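Local coordinates for protein alpha,alpha-trehalose-phosphate synthase (UDP-forming) (Burkholderia xenovorans, PDB 5V0T) that belongs to glycosyltransferase family 20 of the GT-B clan and holds uridine-5'-diphosphate in the cleft between two Rossmann-like domains, at residues 39-44 with 243-248; 248-253 with 362-367; 381-386 with 447-452; 387-392 with 440-445. One frame throughout, in Å; residues are numbered along the deposited sequence.

Overall arrangement
The chain starts in the N-terminal Rossmann-like domain, where helix 31-43 carries the first half of interaction 1. That contact closes a loop of 198 residues at helix 243-252, on the C-terminal side of the cleft. Interaction 2 opens on the same helix, shares Glu248, and closes at the end of helix 356-363. Interactions 3 and 4 both join helix 380-388 and what follows it to helix 435-451. Interaction 4 is nested inside the loop closed by interaction 3, and the three loops of interactions 1, 2 and 3 run in series. Helix 380-388 is the common neighbour: it packs against helices 243-252, 356-363 and 435-451 and meets uridine-5'-diphosphate.

Interaction 1. Residues 39-44 with 243-248; sequences ALKETG and PDEIAE
Lys41 holds CG between its backbone N and its carbonyl carbon (chi1 73°) and then runs out straight to NZ. Glu245 places CG anti to its backbone N (chi1 -176°) and is also extended. The two long chains approach from opposite directions, so they meet at their charged ends and not along their methylenes. Lys41 NZ stands 3.4 Å from Glu245 OE2. This is a salt bridge, but the hydrogen bond within it is weak. Lys41 NZ has a stronger partner in Asp38, three residues earlier on the same helix. The lysine therefore sits between two acids, one on its own helix and one on the facing helix.

In the GT-B fold two Rossmann-like domains face each other across a cleft. Helix 31-43, which ends just after Lys41, packs on strand 12-16 of the N-terminal domain, and helix 243-252 belongs to the C-terminal half. The Lys41-Glu245 pair thus probably bridges the two halves at the surface, with the Lys41 side chain about 11 Å from uridine-5'-diphosphate. The area buried between the segments is small, 50 Å², and comes from these two side chains. Glu245 is exposed and Lys41 partly so. Water probably competes for both charges and screens the attraction between them. With Asp38 already at the ammonium, the pull of Glu245 is likely to be modest. Tyr242, just before helix 243-252, adds to the junction by touching Lys41 and Glu42.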
# COMPACT_ATOMS: atom_id res chain seq x y z
N ALA A 39 -6.83 12.51 0.96
CA ALA A 39 -8.26 12.54 1.26
C ALA A 39 -8.59 13.59 2.32
O ALA A 39 -9.54 14.36 2.18
CB ALA A 39 -8.73 11.15 1.72
N LEU A 40 -7.78 13.63 3.39
CA LEU A 40 -8.11 14.44 4.56
C LEU A 40 -7.90 15.93 4.32
O LEU A 40 -8.65 16.74 4.87
CB LEU A 40 -7.28 13.98 5.75
CG LEU A 40 -7.63 14.50 7.14
CD1 LEU A 40 -9.05 14.15 7.52
CD2 LEU A 40 -6.66 13.94 8.16
N LYS A 41 -6.88 16.31 3.54
CA LYS A 41 -6.59 17.73 3.36
C LYS A 41 -7.74 18.47 2.70
O LYS A 41 -7.83 19.69 2.83
CB LYS A 41 -5.30 17.91 2.54
CG LYS A 41 -5.46 17.59 1.06
CD LYS A 41 -4.10 17.45 0.34
CE LYS A 41 -4.29 17.08 -1.13
NZ LYS A 41 -3.00 16.77 -1.81
N GLU A 42 -8.61 17.76 1.98
CA GLU A 42 -9.70 18.43 1.28
C GLU A 42 -10.84 18.76 2.23
O GLU A 42 -11.36 19.88 2.23
CB GLU A 42 -10.18 17.57 0.12
CG GLU A 42 -11.09 18.30 -0.86
CD GLU A 42 -11.44 17.46 -2.09
OE1 GLU A 42 -11.40 16.22 -2.00
OE2 GLU A 42 -11.76 18.04 -3.14
N THR A 43 -11.23 17.80 3.07
CA THR A 43 -12.30 18.04 4.03
C THR A 43 -11.80 18.71 5.30
O THR A 43 -12.56 19.42 5.95
CB THR A 43 -12.99 16.73 4.41
OG1 THR A 43 -12.04 15.89 5.09
CG2 THR A 43 -13.50 16.00 3.19
N GLY A 44 -10.54 18.49 5.68
CA GLY A 44 -10.09 18.84 7.00
C GLY A 44 -10.55 17.80 8.01
O GLY A 44 -11.33 16.90 7.71
N PRO A 243 -4.80 11.98 -10.27
CA PRO A 243 -3.92 11.74 -11.43
C PRO A 243 -3.45 13.00 -12.13
O PRO A 243 -2.29 13.08 -12.55
CB PRO A 243 -4.78 10.85 -12.33
CG PRO A 243 -6.20 11.15 -11.93
CD PRO A 243 -6.13 11.40 -10.44
N ASP A 244 -4.31 14.01 -12.28
CA ASP A 244 -3.89 15.22 -12.98
C ASP A 244 -2.94 16.05 -12.12
O ASP A 244 -2.07 16.76 -12.65
CB ASP A 244 -5.11 16.02 -13.43
CG ASP A 244 -5.89 15.30 -14.54
OD1 ASP A 244 -5.24 14.73 -15.46
OD2 ASP A 244 -7.12 15.26 -14.47
N GLU A 245 -3.06 15.92 -10.79
CA GLU A 245 -2.10 16.55 -9.88
C GLU A 245 -0.73 15.90 -10.00
O GLU A 245 0.30 16.59 -9.98
CB GLU A 245 -2.65 16.46 -8.46
CG GLU A 245 -1.83 17.13 -7.36
CD GLU A 245 -2.64 17.35 -6.08
OE1 GLU A 245 -3.89 17.42 -6.15
OE2 GLU A 245 -2.04 17.47 -4.99
N ILE A 246 -0.68 14.57 -10.14
CA ILE A 246 0.60 13.89 -10.30
C ILE A 246 1.23 14.25 -11.64
O ILE A 246 2.45 14.39 -11.75
CB ILE A 246 0.41 12.37 -10.16
CG1 ILE A 246 0.03 11.99 -8.72
CG2 ILE A 246 1.66 11.62 -10.61
CD1 ILE A 246 -0.63 10.63 -8.65
N ALA A 247 0.40 14.38 -12.67
CA ALA A 247 0.91 14.75 -13.99
C ALA A 247 1.58 16.12 -13.97
O ALA A 247 2.69 16.29 -14.49
CB ALA A 247 -0.23 14.72 -15.02
N GLU A 248 0.91 17.11 -13.38
CA GLU A 248 1.49 18.44 -13.29
C GLU A 248 2.79 18.42 -12.48
O GLU A 248 3.77 19.08 -12.85
CB GLU A 248 0.48 19.41 -12.69

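Interaction 2. Residues 248-253 with 362-367; sequences ELAKAG and LFRTAH
Leu362 O accepts two bonds from Thr365, which lies within the type I beta turn Phe363-Ala366 that carries Arg364 to Ala250 and Lys251. Thr365 N donates to Leu362 O at 2.9 Å. Thr365 OG1 donates to the same oxygen, also at 2.9 Å, in the carbonyl plane and on a lone pair (134° at the oxygen). Within the turn, Ala366 N is bonded to Phe363 O.

Arg364 carries the contact. Its CG is anti to the backbone N (chi1 -170°) and the chain stays extended to NE. This carries the methylenes across the side of helix 243-252, past Ala250 and on to Lys251. Arg364 CD rests 3.7 Å from Ala250 O and 3.9 Å from Ala250 CB. Further out, the guanidinium lies flat beneath Lys251: Lys251 CB stands over the centre of one face, 3.9 Å from Arg364 CZ. Both side chains head out in the same direction.

All of this belongs to the C-terminal Rossmann-like domain of the GT-B fold. Helix 243-252 and the end of helix 356-363 pack here, and Ala250 also touches Ala360 and Ala388. Arg364 NH1 donates to Ala388 O at the end of helix 380-388. Arg364 NH2 makes a long, weak ion pair with Asp390.

Lys251 NZ diverges from the turn and ends 5.2 Å from Arg364 NH2, so the two like charges are near but not touching. Contact between Arg364 and helix 243-252 therefore rests on the apolar stem and one face of the guanidinium, while its polar bonding is directed at helix 380-388 and the residues after it.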
# COMPACT_ATOMS: atom_id res chain seq x y z
N GLU A 248 0.91 17.11 -13.38
CA GLU A 248 1.49 18.44 -13.29
C GLU A 248 2.79 18.42 -12.48
O GLU A 248 3.77 19.08 -12.85
CB GLU A 248 0.48 19.41 -12.69
N LEU A 249 2.81 17.66 -11.39
CA LEU A 249 4.03 17.52 -10.60
C LEU A 249 5.16 16.89 -11.41
O LEU A 249 6.31 17.33 -11.35
CB LEU A 249 3.73 16.68 -9.35
CG LEU A 249 4.66 16.73 -8.14
CD1 LEU A 249 4.93 18.18 -7.68
CD2 LEU A 249 4.05 15.91 -7.02
N ALA A 250 4.85 15.83 -12.16
CA ALA A 250 5.87 15.18 -12.98
C ALA A 250 6.36 16.12 -14.07
O ALA A 250 7.56 16.15 -14.39
CB ALA A 250 5.29 13.91 -13.61
N LYS A 251 5.45 16.88 -14.67
CA LYS A 251 5.87 17.82 -15.70
C LYS A 251 6.71 18.94 -15.11
O LYS A 251 7.71 19.36 -15.71
CB LYS A 251 4.65 18.38 -16.42
CG LYS A 251 4.99 19.42 -17.49
CD LYS A 251 3.74 19.94 -18.17
CE LYS A 251 4.09 20.96 -19.25
NZ LYS A 251 3.13 20.89 -20.38
N ALA A 252 6.34 19.43 -13.93
CA ALA A 252 7.08 20.54 -13.31
C ALA A 252 8.52 20.18 -13.02
O ALA A 252 9.35 21.08 -12.87
CB ALA A 252 6.38 20.98 -12.03
N GLY A 253 8.85 18.90 -12.92
CA GLY A 253 10.22 18.49 -12.69
C GLY A 253 11.00 18.13 -13.94
O GLY A 253 12.12 17.63 -13.82
N LEU A 362 10.70 11.52 -12.28
CA LEU A 362 11.45 10.41 -12.87
C LEU A 362 10.53 9.41 -13.57
O LEU A 362 10.88 8.88 -14.63
CB LEU A 362 12.28 9.71 -11.79
CG LEU A 362 13.42 10.55 -11.20
CD1 LEU A 362 14.05 9.84 -10.03
CD2 LEU A 362 14.46 10.85 -12.27
N PHE A 363 9.36 9.14 -12.99
CA PHE A 363 8.40 8.25 -13.63
C PHE A 363 8.15 8.68 -15.07
O PHE A 363 8.05 7.85 -15.98
CB PHE A 363 7.07 8.24 -12.87
CG PHE A 363 7.06 7.40 -11.60
CD1 PHE A 363 7.88 6.30 -11.46
CD2 PHE A 363 6.18 7.71 -10.56
CE1 PHE A 363 7.85 5.53 -10.29
CE2 PHE A 363 6.13 6.95 -9.39
CZ PHE A 363 6.97 5.86 -9.25
N ARG A 364 8.03 10.00 -15.30
CA ARG A 364 7.73 10.54 -16.62
C ARG A 364 8.85 10.27 -17.63
O ARG A 364 8.59 10.30 -18.84
CB ARG A 364 7.47 12.06 -16.50
CG ARG A 364 6.91 12.79 -17.74
CD ARG A 364 6.51 14.21 -17.34
NE ARG A 364 5.85 15.00 -18.40
CZ ARG A 364 4.53 15.13 -18.53
NH1 ARG A 364 3.70 14.52 -17.69
NH2 ARG A 364 4.04 15.88 -19.51
N THR A 365 10.07 10.01 -17.18
CA THR A 365 11.16 9.68 -18.09
C THR A 365 11.35 8.18 -18.31
O THR A 365 12.20 7.80 -19.11
CB THR A 365 12.49 10.25 -17.57
OG1 THR A 365 13.00 9.39 -16.55
CG2 THR A 365 12.29 11.64 -16.99
N ALA A 366 10.59 7.33 -17.62
CA ALA A 366 10.81 5.89 -17.65
C ALA A 366 9.94 5.24 -18.72
O ALA A 366 8.71 5.33 -18.67
CB ALA A 366 10.51 5.28 -16.28
N HIS A 367 10.58 4.55 -19.67
CA HIS A 367 9.86 3.85 -20.74
C HIS A 367 8.98 2.75 -20.19
O HIS A 367 7.95 2.41 -20.80
CB HIS A 367 10.86 3.27 -21.73
CG HIS A 367 11.74 4.30 -22.35
ND1 HIS A 367 12.82 4.83 -21.69
CD2 HIS A 367 11.65 4.95 -23.54
CE1 HIS A 367 13.38 5.76 -22.46
NE2 HIS A 367 12.69 5.84 -23.58

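Interaction 3. Residues 381-386 with 447-452; sequences VAKEYV and VQLREN. With UDP (uridine-5'-diphosphate), chain I.
Lys383 and Leu449 touch between two flat groups, the Glu384 carboxylate and the Asn452 amide. The carboxylate lies on the other side of helix 380-388, facing uridine-5'-diphosphate, and grips it with both oxygens. The ligand donates from O3' to Glu384 OE1 at 2.6 Å and from O2' to Glu384 OE2 at 2.6 Å. Arg356 adds a salt bridge to Glu384 OE1. A glutamate clasping the ribose in this way is familiar from GT-B enzymes, where the C-terminal Rossmann-like domain binds the nucleotide. The amide sits at the end of helix 435-451. As modelled, Asn452 ND2 donates to Gln448 O at 2.9 Å, but it also stands close to Gln448 NE2, so the orientation of one of these amides is doubtful.

Between the helices the packing is apolar. Leu449 places CG anti to its carbonyl carbon (chi1 -62°) and spreads its two methyls over helix 380-388. Leu449 CD2 lies against the stem of Lys383, 3.7 Å from Lys383 CD. Leu449 CD1 meets Val386 CG1 at 3.8 Å, one turn further on. Pro243 covers Leu449 from helix 243-252.

The extended Lys383 chain carries its amine past the leucine to a polar patch. Lys383 NZ donates to water 1 at 2.8 Å, to Ile239 O, and forms a salt bridge with Glu408. Water 1 in turn lies 2.9 Å from Asn452 O. The buried amine is thus well supplied with acceptors.

At the start of helix 380-388, Val381 N donates to phosphate oxygen O1A of uridine-5'-diphosphate at 3.2 Å, with an N-H...O angle of 159°.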
# COMPACT_ATOMS: atom_id res chain seq x y z
N VAL A 381 2.01 3.22 -6.41
CA VAL A 381 3.08 3.50 -7.35
C VAL A 381 2.63 3.21 -8.78
O VAL A 381 2.94 3.96 -9.70
CB VAL A 381 4.35 2.72 -6.98
CG1 VAL A 381 5.27 2.51 -8.22
CG2 VAL A 381 5.12 3.44 -5.84
N ALA A 382 1.86 2.14 -8.97
CA ALA A 382 1.34 1.84 -10.30
C ALA A 382 0.48 2.99 -10.82
O ALA A 382 0.58 3.38 -11.99
CB ALA A 382 0.55 0.53 -10.29
N LYS A 383 -0.41 3.52 -9.97
CA LYS A 383 -1.30 4.60 -10.39
C LYS A 383 -0.52 5.89 -10.60
O LYS A 383 -0.82 6.65 -11.53
CB LYS A 383 -2.42 4.79 -9.37
CG LYS A 383 -3.32 3.55 -9.26
CD LYS A 383 -4.58 3.81 -8.43
CE LYS A 383 -5.53 2.62 -8.50
NZ LYS A 383 -6.80 2.92 -7.78
N GLU A 384 0.49 6.14 -9.76
CA GLU A 384 1.35 7.30 -9.91
C GLU A 384 2.20 7.22 -11.18
O GLU A 384 2.39 8.23 -11.86
CB GLU A 384 2.25 7.44 -8.67
CG GLU A 384 1.47 7.79 -7.39
CD GLU A 384 2.31 7.66 -6.11
OE1 GLU A 384 1.77 7.93 -5.02
OE2 GLU A 384 3.50 7.29 -6.20
N TYR A 385 2.75 6.04 -11.49
CA TYR A 385 3.53 5.90 -12.72
C TYR A 385 2.70 6.27 -13.94
O TYR A 385 3.13 7.06 -14.79
CB TYR A 385 4.10 4.47 -12.87
CG TYR A 385 4.73 4.29 -14.23
CD1 TYR A 385 6.03 4.72 -14.47
CD2 TYR A 385 4.01 3.75 -15.30
CE1 TYR A 385 6.61 4.62 -15.74
CE2 TYR A 385 4.57 3.65 -16.57
CZ TYR A 385 5.88 4.07 -16.78
OH TYR A 385 6.45 3.96 -18.03
N VAL A 386 1.49 5.73 -14.03
CA VAL A 386 0.64 6.05 -15.18
C VAL A 386 0.32 7.54 -15.21
O VAL A 386 0.38 8.18 -16.27
CB VAL A 386 -0.63 5.20 -15.15
CG1 VAL A 386 -1.63 5.72 -16.17
CG2 VAL A 386 -0.30 3.72 -15.39
N VAL A 447 -8.57 7.88 -17.82
CA VAL A 447 -10.02 7.99 -17.61
C VAL A 447 -10.41 7.26 -16.33
O VAL A 447 -11.12 7.81 -15.47
CB VAL A 447 -10.78 7.44 -18.83
CG1 VAL A 447 -12.27 7.37 -18.54
CG2 VAL A 447 -10.51 8.34 -20.04
N GLN A 448 -9.93 6.02 -16.15
CA GLN A 448 -10.25 5.25 -14.96
C GLN A 448 -9.77 5.97 -13.70
O GLN A 448 -10.53 6.14 -12.74
CB GLN A 448 -9.62 3.86 -15.05
CG GLN A 448 -10.16 2.82 -14.07
CD GLN A 448 -9.81 3.12 -12.60
OE1 GLN A 448 -8.69 3.52 -12.29
NE2 GLN A 448 -10.79 2.91 -11.71
N LEU A 449 -8.51 6.39 -13.69
CA LEU A 449 -7.93 7.06 -12.53
C LEU A 449 -8.64 8.37 -12.21
O LEU A 449 -8.77 8.73 -11.04
CB LEU A 449 -6.45 7.32 -12.76
CG LEU A 449 -5.58 6.08 -12.96
CD1 LEU A 449 -4.20 6.46 -13.44
CD2 LEU A 449 -5.51 5.29 -11.66
N ARG A 450 -9.10 9.09 -13.24
CA ARG A 450 -9.79 10.36 -13.01
C ARG A 450 -11.18 10.15 -12.43
O ARG A 450 -11.59 10.87 -11.52
CB ARG A 450 -9.91 11.15 -14.32
CG ARG A 450 -8.68 11.93 -14.66
CD ARG A 450 -8.94 12.87 -15.82
NE ARG A 450 -7.67 13.27 -16.39
CZ ARG A 450 -7.20 12.79 -17.53
NH1 ARG A 450 -7.93 11.92 -18.22
NH2 ARG A 450 -6.02 13.19 -17.99
N GLU A 451 -11.92 9.18 -12.96
CA GLU A 451 -13.28 8.96 -12.48
C GLU A 451 -13.29 8.32 -11.10
O GLU A 451 -14.28 8.42 -10.39
CB GLU A 451 -14.06 8.09 -13.47
CG GLU A 451 -14.22 8.71 -14.85
CD GLU A 451 -15.13 7.90 -15.78
OE1 GLU A 451 -15.50 8.44 -16.85
OE2 GLU A 451 -15.47 6.74 -15.45
N ASN A 452 -12.19 7.67 -10.71
CA ASN A 452 -12.13 6.96 -9.45
C ASN A 452 -10.96 7.46 -8.62
O ASN A 452 -10.11 6.68 -8.17
CB ASN A 452 -12.05 5.45 -9.72
CG ASN A 452 -13.23 4.97 -10.57
OD1 ASN A 452 -14.33 4.74 -10.06
ND2 ASN A 452 -13.01 4.85 -11.88
N1 UDP I . 7.04 6.69 -1.87
C2 UDP I . 7.70 7.86 -1.53
N3 UDP I . 9.06 7.77 -1.48
C4 UDP I . 9.82 6.65 -1.74
C5 UDP I . 9.08 5.48 -2.10
C6 UDP I . 7.74 5.53 -2.16
O2 UDP I . 7.11 8.89 -1.28
O4 UDP I . 11.06 6.74 -1.66
C1' UDP I . 5.58 6.73 -1.95
C2' UDP I . 5.03 6.41 -3.34
O2' UDP I . 5.02 7.59 -4.13
C3' UDP I . 3.62 5.92 -2.99
C4' UDP I . 3.85 5.19 -1.66
O4' UDP I . 5.06 5.73 -1.10
O3' UDP I . 2.69 6.98 -2.80
C5' UDP I . 3.95 3.69 -1.75
O5' UDP I . 2.61 3.17 -1.77
PA UDP I . 2.29 1.77 -2.45
O1A UDP I . 2.94 1.66 -3.81
O2A UDP I . 0.81 1.62 -2.43
O3A UDP I . 2.98 0.69 -1.53
PB UDP I . 3.19 0.51 0.03
O1B UDP I . 1.93 1.14 0.64
O2B UDP I . 3.13 -1.03 0.20
O3B UDP I . 4.46 1.11 0.49
O HOH W 1 -8.13 4.87 -9.29

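Interaction 4. Residues 387-392 with 440-445; sequences SAQDPE and ARHRDM
Ser387 meets His442 through a water. Ser387 O accepts from water 2 at 2.7 Å, and that water lies at the edge of the His442 ring, in its plane, 2.9 Å from His442 NE2.

Two residues on, Gln389 stands just past the helix end. Its backbone O accepts from the same water 2 at 2.8 Å. Its CB touches the ring directly, 3.6 Å from His442 NE2. The chain then bends at chi2 and takes the amide away, with its plane 84° from that of the imidazole. There the amide is bonded to Gly395, Phe363 and Tyr385: Gln389 OE1 takes Gly395 N, while NE2 gives to Phe363 O and Tyr385 O.

In the C-terminal Rossmann-like domain of the GT-B fold, helix 380-388 is followed by strand 396-400 of the parallel sheet. Residues 389-392 begin the connection, and His442 of helix 435-451 packs against it. The histidine reaches across because its CG is anti to its backbone N (chi1 179°). His442 NE2 also has a weak bond with Val386 O.

Asp390 forms an Asx turn: its OD1 accepts from Glu392 N at 2.9 Å, with the donor well above the carboxylate plane. This turn brackets Pro391. Pro391 CA packs 4.0 Å from His442 ND1, approaching the ring obliquely. Water 3 makes the second bridge, 3.1 Å from Pro391 O and 3.0 Å from His442 ND1. Both ring nitrogens are thus linked by water to the backbone of the 387-392 segment. Pro391 O also accepts from Gln439 NE2, on the same helix as His442.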
# COMPACT_ATOMS: atom_id res chain seq x y z
N SER A 387 -0.03 8.10 -14.05
CA SER A 387 -0.43 9.51 -13.97
C SER A 387 0.70 10.45 -14.38
O SER A 387 0.44 11.55 -14.88
CB SER A 387 -0.87 9.84 -12.54
OG SER A 387 -2.04 9.13 -12.17
N ALA A 388 1.96 10.06 -14.14
CA ALA A 388 3.08 10.95 -14.42
C ALA A 388 3.38 11.08 -15.91
O ALA A 388 4.09 12.02 -16.31
CB ALA A 388 4.33 10.43 -13.69
N GLN A 389 2.87 10.16 -16.74
CA GLN A 389 3.33 10.06 -18.12
C GLN A 389 2.96 11.29 -18.94
O GLN A 389 1.93 11.94 -18.72
CB GLN A 389 2.76 8.80 -18.79
CG GLN A 389 3.29 7.51 -18.17
CD GLN A 389 4.80 7.52 -18.08
OE1 GLN A 389 5.50 7.60 -19.10
NE2 GLN A 389 5.32 7.48 -16.84
N ASP A 390 3.82 11.60 -19.89
CA ASP A 390 3.50 12.59 -20.91
C ASP A 390 2.55 11.94 -21.91
O ASP A 390 2.94 10.97 -22.56
CB ASP A 390 4.77 13.07 -21.59
CG ASP A 390 4.53 14.06 -22.73
OD1 ASP A 390 3.37 14.42 -23.04
OD2 ASP A 390 5.55 14.50 -23.30
N PRO A 391 1.31 12.42 -22.05
CA PRO A 391 0.38 11.76 -22.98
C PRO A 391 0.88 11.76 -24.42
O PRO A 391 0.49 10.88 -25.20
CB PRO A 391 -0.92 12.56 -22.83
CG PRO A 391 -0.49 13.88 -22.24
CD PRO A 391 0.67 13.55 -21.35
N GLU A 392 1.74 12.71 -24.79
CA GLU A 392 2.33 12.70 -26.13
C GLU A 392 3.30 11.55 -26.34
O GLU A 392 3.53 11.14 -27.48
CB GLU A 392 3.03 14.03 -26.39
CG GLU A 392 2.08 15.18 -26.55
CD GLU A 392 1.17 14.99 -27.73
OE1 GLU A 392 1.70 14.92 -28.87
OE2 GLU A 392 -0.06 14.88 -27.53
N ALA A 440 -3.04 4.76 -26.44
CA ALA A 440 -4.37 4.21 -26.19
C ALA A 440 -4.47 3.62 -24.78
O ALA A 440 -5.46 3.86 -24.07
CB ALA A 440 -4.71 3.15 -27.24
N ARG A 441 -3.45 2.88 -24.34
CA ARG A 441 -3.49 2.30 -23.00
C ARG A 441 -3.45 3.38 -21.94
O ARG A 441 -4.21 3.34 -20.96
CB ARG A 441 -2.32 1.32 -22.81
CG ARG A 441 -2.40 0.05 -23.64
CD ARG A 441 -1.05 -0.68 -23.66
NE ARG A 441 -1.14 -1.99 -24.30
CZ ARG A 441 -1.47 -3.12 -23.68
NH1 ARG A 441 -1.73 -3.12 -22.38
NH2 ARG A 441 -1.54 -4.26 -24.36
N HIS A 442 -2.56 4.37 -22.11
CA HIS A 442 -2.47 5.46 -21.15
C HIS A 442 -3.78 6.24 -21.07
O HIS A 442 -4.24 6.59 -19.97
CB HIS A 442 -1.32 6.39 -21.53
CG HIS A 442 -1.17 7.56 -20.61
ND1 HIS A 442 -1.50 8.84 -20.99
CD2 HIS A 442 -0.73 7.64 -19.33
CE1 HIS A 442 -1.26 9.67 -19.99
NE2 HIS A 442 -0.79 8.96 -18.97
N ARG A 443 -4.39 6.52 -22.22
CA ARG A 443 -5.64 7.26 -22.25
C ARG A 443 -6.72 6.53 -21.45
O ARG A 443 -7.39 7.12 -20.60
CB ARG A 443 -6.08 7.47 -23.70
CG ARG A 443 -6.88 8.71 -23.96
CD ARG A 443 -6.62 9.20 -25.38
NE ARG A 443 -6.57 8.10 -26.34
CZ ARG A 443 -5.69 8.01 -27.33
NH1 ARG A 443 -4.78 8.97 -27.51
NH2 ARG A 443 -5.72 6.97 -28.15
N ASP A 444 -6.90 5.23 -21.72
CA ASP A 444 -7.91 4.47 -20.99
C ASP A 444 -7.65 4.49 -19.49
O ASP A 444 -8.58 4.64 -18.70
CB ASP A 444 -7.95 3.02 -21.49
CG ASP A 444 -8.29 2.92 -22.97
OD1 ASP A 444 -8.89 3.87 -23.52
OD2 ASP A 444 -7.95 1.88 -23.57
N MET A 445 -6.39 4.34 -19.08
CA MET A 445 -6.12 4.29 -17.66
C MET A 445 -6.35 5.64 -17.00
O MET A 445 -6.85 5.71 -15.87
CB MET A 445 -4.71 3.78 -17.41
CG MET A 445 -4.56 2.31 -17.74
SD MET A 445 -2.99 1.61 -17.23
CE MET A 445 -1.87 2.27 -18.45
O HOH W 2 -0.48 11.48 -17.47
O HOH W 3 -1.79 9.12 -23.94